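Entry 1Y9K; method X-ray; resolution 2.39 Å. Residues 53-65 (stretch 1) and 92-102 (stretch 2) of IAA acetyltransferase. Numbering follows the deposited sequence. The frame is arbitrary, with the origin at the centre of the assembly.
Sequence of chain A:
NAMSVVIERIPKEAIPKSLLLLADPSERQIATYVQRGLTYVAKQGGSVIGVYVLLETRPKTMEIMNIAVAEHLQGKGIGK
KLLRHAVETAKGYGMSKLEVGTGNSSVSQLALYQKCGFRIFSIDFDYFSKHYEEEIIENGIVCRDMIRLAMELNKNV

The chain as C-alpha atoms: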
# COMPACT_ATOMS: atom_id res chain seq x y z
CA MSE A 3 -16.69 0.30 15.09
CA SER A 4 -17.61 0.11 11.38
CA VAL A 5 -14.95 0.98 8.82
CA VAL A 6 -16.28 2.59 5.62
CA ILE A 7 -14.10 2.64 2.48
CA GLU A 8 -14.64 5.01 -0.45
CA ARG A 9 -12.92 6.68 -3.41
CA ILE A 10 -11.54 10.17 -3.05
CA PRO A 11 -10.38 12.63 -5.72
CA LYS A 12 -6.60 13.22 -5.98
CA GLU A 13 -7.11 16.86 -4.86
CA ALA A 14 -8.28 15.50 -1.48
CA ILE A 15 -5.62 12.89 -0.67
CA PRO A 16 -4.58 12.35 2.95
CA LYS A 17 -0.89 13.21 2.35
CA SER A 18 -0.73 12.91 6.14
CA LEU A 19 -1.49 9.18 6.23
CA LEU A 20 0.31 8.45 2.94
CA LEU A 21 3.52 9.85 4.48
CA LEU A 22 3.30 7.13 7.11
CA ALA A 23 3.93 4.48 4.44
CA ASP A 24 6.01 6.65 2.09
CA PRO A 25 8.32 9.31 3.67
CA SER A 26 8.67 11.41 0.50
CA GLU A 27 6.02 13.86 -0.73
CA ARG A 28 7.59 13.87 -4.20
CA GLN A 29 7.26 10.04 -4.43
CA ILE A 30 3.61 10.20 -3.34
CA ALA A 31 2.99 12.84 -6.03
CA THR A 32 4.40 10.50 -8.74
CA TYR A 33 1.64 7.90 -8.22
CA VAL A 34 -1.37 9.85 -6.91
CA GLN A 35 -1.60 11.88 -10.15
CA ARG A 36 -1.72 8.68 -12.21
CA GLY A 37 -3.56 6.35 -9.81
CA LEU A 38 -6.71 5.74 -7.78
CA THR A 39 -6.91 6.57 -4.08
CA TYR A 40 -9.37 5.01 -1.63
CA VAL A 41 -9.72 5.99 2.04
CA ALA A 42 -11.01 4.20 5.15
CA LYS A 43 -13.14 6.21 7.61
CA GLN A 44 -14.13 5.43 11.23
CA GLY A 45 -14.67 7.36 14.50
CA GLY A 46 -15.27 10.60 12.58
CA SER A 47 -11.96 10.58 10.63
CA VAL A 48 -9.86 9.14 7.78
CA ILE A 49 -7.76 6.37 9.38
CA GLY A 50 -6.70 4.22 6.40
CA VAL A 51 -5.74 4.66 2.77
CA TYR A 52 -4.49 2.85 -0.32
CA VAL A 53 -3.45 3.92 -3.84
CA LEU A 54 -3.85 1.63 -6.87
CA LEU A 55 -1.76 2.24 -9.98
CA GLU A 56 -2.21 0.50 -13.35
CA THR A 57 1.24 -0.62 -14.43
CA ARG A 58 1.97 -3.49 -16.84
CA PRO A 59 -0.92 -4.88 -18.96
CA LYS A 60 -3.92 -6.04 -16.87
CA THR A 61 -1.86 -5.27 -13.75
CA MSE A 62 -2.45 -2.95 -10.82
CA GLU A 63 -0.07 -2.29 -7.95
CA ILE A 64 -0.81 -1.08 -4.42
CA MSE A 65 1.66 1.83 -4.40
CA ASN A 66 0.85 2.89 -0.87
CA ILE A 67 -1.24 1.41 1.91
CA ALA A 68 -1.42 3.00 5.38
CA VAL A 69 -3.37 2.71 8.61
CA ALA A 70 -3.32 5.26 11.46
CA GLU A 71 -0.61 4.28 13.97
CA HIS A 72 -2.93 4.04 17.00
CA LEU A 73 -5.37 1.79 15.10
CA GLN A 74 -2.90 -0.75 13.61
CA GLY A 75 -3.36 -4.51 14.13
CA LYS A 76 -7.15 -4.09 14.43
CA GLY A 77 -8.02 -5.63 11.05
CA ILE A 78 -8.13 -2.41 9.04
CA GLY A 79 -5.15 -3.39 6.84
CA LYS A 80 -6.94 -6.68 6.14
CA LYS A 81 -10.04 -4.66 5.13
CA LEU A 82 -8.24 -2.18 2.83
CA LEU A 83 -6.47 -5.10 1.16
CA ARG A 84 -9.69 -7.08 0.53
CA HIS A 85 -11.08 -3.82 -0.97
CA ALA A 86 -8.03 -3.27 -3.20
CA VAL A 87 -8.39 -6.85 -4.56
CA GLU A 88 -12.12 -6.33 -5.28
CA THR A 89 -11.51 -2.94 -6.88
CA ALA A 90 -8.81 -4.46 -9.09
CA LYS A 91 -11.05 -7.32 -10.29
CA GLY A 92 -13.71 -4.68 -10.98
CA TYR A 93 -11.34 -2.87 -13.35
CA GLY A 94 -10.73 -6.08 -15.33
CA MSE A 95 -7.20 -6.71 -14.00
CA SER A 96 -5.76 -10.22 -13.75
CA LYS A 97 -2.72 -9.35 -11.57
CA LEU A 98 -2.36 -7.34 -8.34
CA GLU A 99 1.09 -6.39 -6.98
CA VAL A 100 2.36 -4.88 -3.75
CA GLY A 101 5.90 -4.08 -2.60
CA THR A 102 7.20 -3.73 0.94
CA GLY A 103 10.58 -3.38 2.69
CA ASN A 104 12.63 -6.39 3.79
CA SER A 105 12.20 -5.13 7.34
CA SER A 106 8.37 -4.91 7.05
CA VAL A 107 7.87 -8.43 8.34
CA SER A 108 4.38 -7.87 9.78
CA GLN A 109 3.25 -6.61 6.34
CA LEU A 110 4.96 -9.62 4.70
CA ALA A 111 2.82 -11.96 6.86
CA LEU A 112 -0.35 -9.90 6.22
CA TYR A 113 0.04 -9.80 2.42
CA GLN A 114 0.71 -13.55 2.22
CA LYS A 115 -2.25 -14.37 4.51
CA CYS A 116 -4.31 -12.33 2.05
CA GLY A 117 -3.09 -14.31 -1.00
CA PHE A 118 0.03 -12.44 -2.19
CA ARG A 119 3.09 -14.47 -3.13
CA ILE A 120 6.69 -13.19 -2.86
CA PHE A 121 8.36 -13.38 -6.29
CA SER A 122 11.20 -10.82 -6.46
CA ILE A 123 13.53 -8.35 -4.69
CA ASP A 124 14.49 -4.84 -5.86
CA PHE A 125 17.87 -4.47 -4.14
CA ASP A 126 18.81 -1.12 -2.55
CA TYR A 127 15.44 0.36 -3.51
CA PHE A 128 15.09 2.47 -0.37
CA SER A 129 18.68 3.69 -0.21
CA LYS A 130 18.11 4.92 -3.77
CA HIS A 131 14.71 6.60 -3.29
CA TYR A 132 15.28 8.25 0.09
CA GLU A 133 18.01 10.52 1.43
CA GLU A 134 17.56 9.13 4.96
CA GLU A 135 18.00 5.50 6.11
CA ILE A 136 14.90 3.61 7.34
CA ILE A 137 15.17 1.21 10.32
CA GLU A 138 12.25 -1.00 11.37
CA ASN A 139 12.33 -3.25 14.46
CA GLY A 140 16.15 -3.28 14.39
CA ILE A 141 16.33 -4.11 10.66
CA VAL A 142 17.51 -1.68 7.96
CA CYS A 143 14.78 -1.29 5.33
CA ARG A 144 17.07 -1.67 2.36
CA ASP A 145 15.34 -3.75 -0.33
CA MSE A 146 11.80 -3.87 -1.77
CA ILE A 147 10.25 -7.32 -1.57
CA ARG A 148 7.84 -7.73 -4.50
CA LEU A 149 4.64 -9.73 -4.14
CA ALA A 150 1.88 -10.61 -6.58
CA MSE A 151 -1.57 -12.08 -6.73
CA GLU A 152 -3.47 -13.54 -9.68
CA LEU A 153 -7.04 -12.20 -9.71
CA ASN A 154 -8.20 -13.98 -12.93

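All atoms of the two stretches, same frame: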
# COMPACT_ATOMS: atom_id res chain seq x y z
N VAL A 53 -3.52 3.38 -2.49
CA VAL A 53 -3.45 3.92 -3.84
C VAL A 53 -3.16 2.75 -4.78
O VAL A 53 -2.18 2.00 -4.58
CB VAL A 53 -2.34 5.02 -3.98
CG1 VAL A 53 -2.28 5.59 -5.40
CG2 VAL A 53 -2.55 6.14 -2.99
N LEU A 54 -4.03 2.59 -5.78
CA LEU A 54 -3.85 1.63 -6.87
C LEU A 54 -3.30 2.33 -8.09
O LEU A 54 -3.76 3.41 -8.44
CB LEU A 54 -5.18 0.97 -7.22
CG LEU A 54 -5.65 -0.12 -6.26
CD1 LEU A 54 -7.00 -0.66 -6.68
CD2 LEU A 54 -4.62 -1.24 -6.18
N LEU A 55 -2.29 1.73 -8.72
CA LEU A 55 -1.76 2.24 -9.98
C LEU A 55 -1.77 1.12 -11.02
O LEU A 55 -1.37 -0.00 -10.73
CB LEU A 55 -0.35 2.79 -9.79
CG LEU A 55 0.36 3.46 -10.97
CD1 LEU A 55 -0.33 4.76 -11.36
CD2 LEU A 55 1.83 3.69 -10.67
N GLU A 56 -2.24 1.44 -12.22
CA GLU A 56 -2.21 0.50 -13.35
C GLU A 56 -0.84 0.57 -14.02
O GLU A 56 -0.40 1.63 -14.48
CB GLU A 56 -3.33 0.79 -14.35
CG GLU A 56 -3.65 -0.41 -15.24
CD GLU A 56 -4.72 -0.12 -16.28
OE1 GLU A 56 -5.35 0.95 -16.24
OE2 GLU A 56 -4.93 -0.99 -17.15
N THR A 57 -0.17 -0.58 -14.08
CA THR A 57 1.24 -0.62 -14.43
C THR A 57 1.50 -1.34 -15.76
O THR A 57 1.36 -0.73 -16.84
CB THR A 57 2.08 -1.22 -13.27
OG1 THR A 57 1.60 -2.53 -12.96
CG2 THR A 57 1.97 -0.35 -12.01
N ARG A 58 1.88 -2.62 -15.68
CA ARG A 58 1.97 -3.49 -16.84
C ARG A 58 0.56 -3.88 -17.28
O ARG A 58 -0.39 -3.63 -16.55
CB ARG A 58 2.79 -4.74 -16.50
CG ARG A 58 4.29 -4.52 -16.48
CD ARG A 58 5.03 -5.85 -16.64
NE ARG A 58 6.19 -5.90 -15.76
CZ ARG A 58 6.67 -7.00 -15.19
NH1 ARG A 58 6.10 -8.18 -15.41
NH2 ARG A 58 7.72 -6.93 -14.38
N PRO A 59 0.41 -4.49 -18.49
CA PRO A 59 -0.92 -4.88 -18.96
C PRO A 59 -1.71 -5.69 -17.94
O PRO A 59 -1.18 -6.64 -17.35
CB PRO A 59 -0.61 -5.74 -20.19
CG PRO A 59 0.65 -5.20 -20.70
CD PRO A 59 1.45 -4.84 -19.48
N LYS A 60 -2.97 -5.29 -17.72
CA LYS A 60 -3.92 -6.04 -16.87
C LYS A 60 -3.42 -6.16 -15.42
O LYS A 60 -3.87 -7.04 -14.66
CB LYS A 60 -4.24 -7.42 -17.48
CG LYS A 60 -4.99 -7.41 -18.82
CD LYS A 60 -6.38 -6.81 -18.64
CE LYS A 60 -7.08 -6.48 -19.97
NZ LYS A 60 -7.98 -5.28 -19.79
N THR A 61 -2.51 -5.26 -15.05
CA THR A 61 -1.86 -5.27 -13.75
C THR A 61 -2.07 -3.95 -13.00
O THR A 61 -1.82 -2.87 -13.54
CB THR A 61 -0.34 -5.54 -13.90
OG1 THR A 61 -0.14 -6.72 -14.69
CG2 THR A 61 0.32 -5.74 -12.54
N MSE A 62 -2.52 -4.06 -11.76
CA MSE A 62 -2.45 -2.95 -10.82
C MSE A 62 -1.47 -3.25 -9.68
O MSE A 62 -1.21 -4.41 -9.34
CB MSE A 62 -3.85 -2.56 -10.28
CG MSE A 62 -4.74 -1.85 -11.33
SE MSE A 62 -6.32 -1.13 -10.82
CE MSE A 62 -7.11 -2.40 -9.94
N GLU A 63 -0.90 -2.18 -9.12
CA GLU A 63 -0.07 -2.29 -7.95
C GLU A 63 -0.58 -1.38 -6.84
O GLU A 63 -0.92 -0.22 -7.09
CB GLU A 63 1.37 -1.92 -8.27
CG GLU A 63 2.30 -2.14 -7.09
CD GLU A 63 3.77 -2.02 -7.45
OE1 GLU A 63 4.11 -2.08 -8.65
OE2 GLU A 63 4.57 -1.86 -6.50
N ILE A 64 -0.61 -1.90 -5.61
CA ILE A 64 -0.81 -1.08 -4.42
C ILE A 64 0.46 -0.29 -4.11
O ILE A 64 1.43 -0.84 -3.58
CB ILE A 64 -1.25 -1.93 -3.21
CG1 ILE A 64 -2.51 -2.73 -3.56
CG2 ILE A 64 -1.52 -1.01 -2.02
CD1 ILE A 64 -2.82 -3.90 -2.64
N MSE A 65 0.46 0.99 -4.48
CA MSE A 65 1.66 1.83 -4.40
C MSE A 65 1.90 2.35 -3.00
O MSE A 65 3.02 2.75 -2.64
CB MSE A 65 1.57 3.01 -5.36
CG MSE A 65 1.55 2.64 -6.85
SE MSE A 65 2.90 1.56 -7.38
CE MSE A 65 4.33 2.54 -6.98
N GLY A 92 -12.74 -5.60 -10.39
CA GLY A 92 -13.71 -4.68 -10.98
C GLY A 92 -13.22 -3.96 -12.22
O GLY A 92 -13.98 -3.78 -13.17
N TYR A 93 -11.94 -3.56 -12.21
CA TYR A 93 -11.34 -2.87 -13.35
C TYR A 93 -10.88 -3.80 -14.49
O TYR A 93 -10.37 -3.34 -15.51
CB TYR A 93 -10.21 -1.94 -12.89
CG TYR A 93 -10.73 -0.61 -12.37
CD1 TYR A 93 -10.78 -0.35 -11.01
CD2 TYR A 93 -11.21 0.37 -13.25
CE1 TYR A 93 -11.28 0.86 -10.52
CE2 TYR A 93 -11.71 1.59 -12.78
CZ TYR A 93 -11.74 1.82 -11.41
OH TYR A 93 -12.23 3.02 -10.93
N GLY A 94 -11.08 -5.10 -14.31
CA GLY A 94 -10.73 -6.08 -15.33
C GLY A 94 -9.29 -6.55 -15.28
O GLY A 94 -8.81 -7.19 -16.23
N MSE A 95 -8.58 -6.25 -14.19
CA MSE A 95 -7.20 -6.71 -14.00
C MSE A 95 -7.13 -8.20 -13.67
O MSE A 95 -8.05 -8.77 -13.06
CB MSE A 95 -6.47 -5.89 -12.92
CG MSE A 95 -6.56 -4.36 -13.08
SE MSE A 95 -5.63 -3.67 -14.45
CE MSE A 95 -6.91 -3.45 -15.66
N SER A 96 -6.02 -8.82 -14.08
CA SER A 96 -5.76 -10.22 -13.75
C SER A 96 -4.60 -10.38 -12.75
O SER A 96 -4.37 -11.48 -12.24
CB SER A 96 -5.48 -11.02 -15.03
OG SER A 96 -4.25 -10.61 -15.62
N LYS A 97 -3.88 -9.30 -12.47
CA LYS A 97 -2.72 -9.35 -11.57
C LYS A 97 -2.71 -8.13 -10.63
O LYS A 97 -2.85 -6.99 -11.08
CB LYS A 97 -1.42 -9.43 -12.37
CG LYS A 97 -0.20 -9.89 -11.58
CD LYS A 97 1.06 -10.01 -12.46
CE LYS A 97 2.00 -11.10 -11.94
NZ LYS A 97 3.42 -10.64 -11.76
N LEU A 98 -2.56 -8.39 -9.33
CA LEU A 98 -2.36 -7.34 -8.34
C LEU A 98 -0.99 -7.50 -7.66
O LEU A 98 -0.64 -8.59 -7.21
CB LEU A 98 -3.49 -7.32 -7.30
CG LEU A 98 -3.53 -6.14 -6.31
CD1 LEU A 98 -3.70 -4.77 -6.98
CD2 LEU A 98 -4.60 -6.36 -5.24
N GLU A 99 -0.23 -6.41 -7.61
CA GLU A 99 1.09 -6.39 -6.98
C GLU A 99 1.17 -5.41 -5.81
O GLU A 99 0.45 -4.41 -5.74
CB GLU A 99 2.19 -6.08 -7.99
CG GLU A 99 2.23 -7.09 -9.16
CD GLU A 99 3.40 -6.89 -10.09
OE1 GLU A 99 3.86 -5.75 -10.26
OE2 GLU A 99 3.87 -7.89 -10.69
N VAL A 100 2.06 -5.73 -4.88
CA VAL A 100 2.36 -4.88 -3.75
C VAL A 100 3.84 -5.10 -3.40
O VAL A 100 4.34 -6.22 -3.43
CB VAL A 100 1.42 -5.19 -2.55
CG1 VAL A 100 1.67 -6.59 -1.98
CG2 VAL A 100 1.53 -4.11 -1.47
N GLY A 101 4.53 -4.01 -3.09
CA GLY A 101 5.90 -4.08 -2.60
C GLY A 101 5.92 -3.68 -1.14
O GLY A 101 5.02 -2.98 -0.67
N THR A 102 6.93 -4.17 -0.42
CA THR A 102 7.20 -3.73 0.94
C THR A 102 8.67 -3.98 1.27
O THR A 102 9.32 -4.80 0.63
CB THR A 102 6.26 -4.38 1.97
OG1 THR A 102 6.19 -3.54 3.12
CG2 THR A 102 6.74 -5.77 2.39
O HOH W 1 3.56 -3.30 -11.14
O HOH W 2 3.94 -1.43 -4.05

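How do the two backbones meet? Residues 61-65 of the first stretch and 97-102 of the second run side by side as parallel strands, their N-to-C directions 26° apart. As is usual for parallel strands, the hydrogen bonds alternate in direction along the edge. Lys 97 N donates to Lys 60 O (3.1 Å), Met 62 N to Lys 97 O (3.0 Å), Glu 99 N to Met 62 O (2.8 Å) and Ile 64 N to Glu 99 O (2.7 Å). Between these, CA atoms lean on the same carbonyls: Thr 61 CA lies 3.3 Å from Lys 97 O, and Glu 63 CA 3.1 Å from Glu 99 O. Strand 61-65 also pairs with strand 53-56 of its own stretch, where Leu 55 N bonds Glu 63 O at 2.9 Å and Glu 63 N bonds Leu 55 O at 2.8 Å, so it lies between two partners in the sheet.

What happens where the pairing begins? A type II turn from Arg 58 to Thr 61 leads into the first strand, closed by Thr 61 N to Arg 58 O at 3.1 Å, and Thr 61 OG1 adds a bond to Pro 59 O at 2.9 Å. Within that turn Lys 60 has a positive phi of 60°, and its carbonyl accepts a second bond, from Ser 96 N to Lys 60 O at 2.9 Å. On the other side, a helix ends in a Schellman motif at Gly 94, whose backbone angles would jam a CB against the preceding carbonyl. The side chain of Lys 60 lies along this segment, with its CD 3.4 Å from Gly 94 O.

Which side chains fill the apolar face? Met 62, Leu 98, Ile 64 and Val 100 project to the same side of the sheet. Met 62, a selenomethionine like Met 95, packs its CG 3.6 Å from Met 95 CG, while its CE reaches to 4.3 Å from Tyr 93 CB and meets that ring obliquely. Leu 98 links several neighbours: its CD1 is 3.7 Å from Leu 54 CD2 and 4.0 Å from Met 62 CB, and its CD2 is 4.0 Å from Ile 64 CD1. Further along, Ile 64 CB sits 3.9 Å from Val 100 CG2.

How does the other face accommodate its charges? Thr 61, Lys 97, Glu 63 and Glu 99 point there, and the two glutamates bring like charges close, with Glu 63 OE1 4.0 Å from Glu 99 OE1. A water bridges them, donating to Glu 63 OE1 at 2.8 Å and to Glu 99 OE1 at 2.6 Å while accepting from Thr 57 OG1 at 2.8 Å. Glu 99 OE2 also forms a salt bridge with Lys 97 NZ at 3.0 Å, which offsets part of the negative charge. A second water accepts from Gly 101 N (2.8 Å) and donates to Ile 64 O and Glu 63 OE2 (both 2.6 Å), joining the strands where Ile 64 O and Gly 101 N stand 4.5 Å apart.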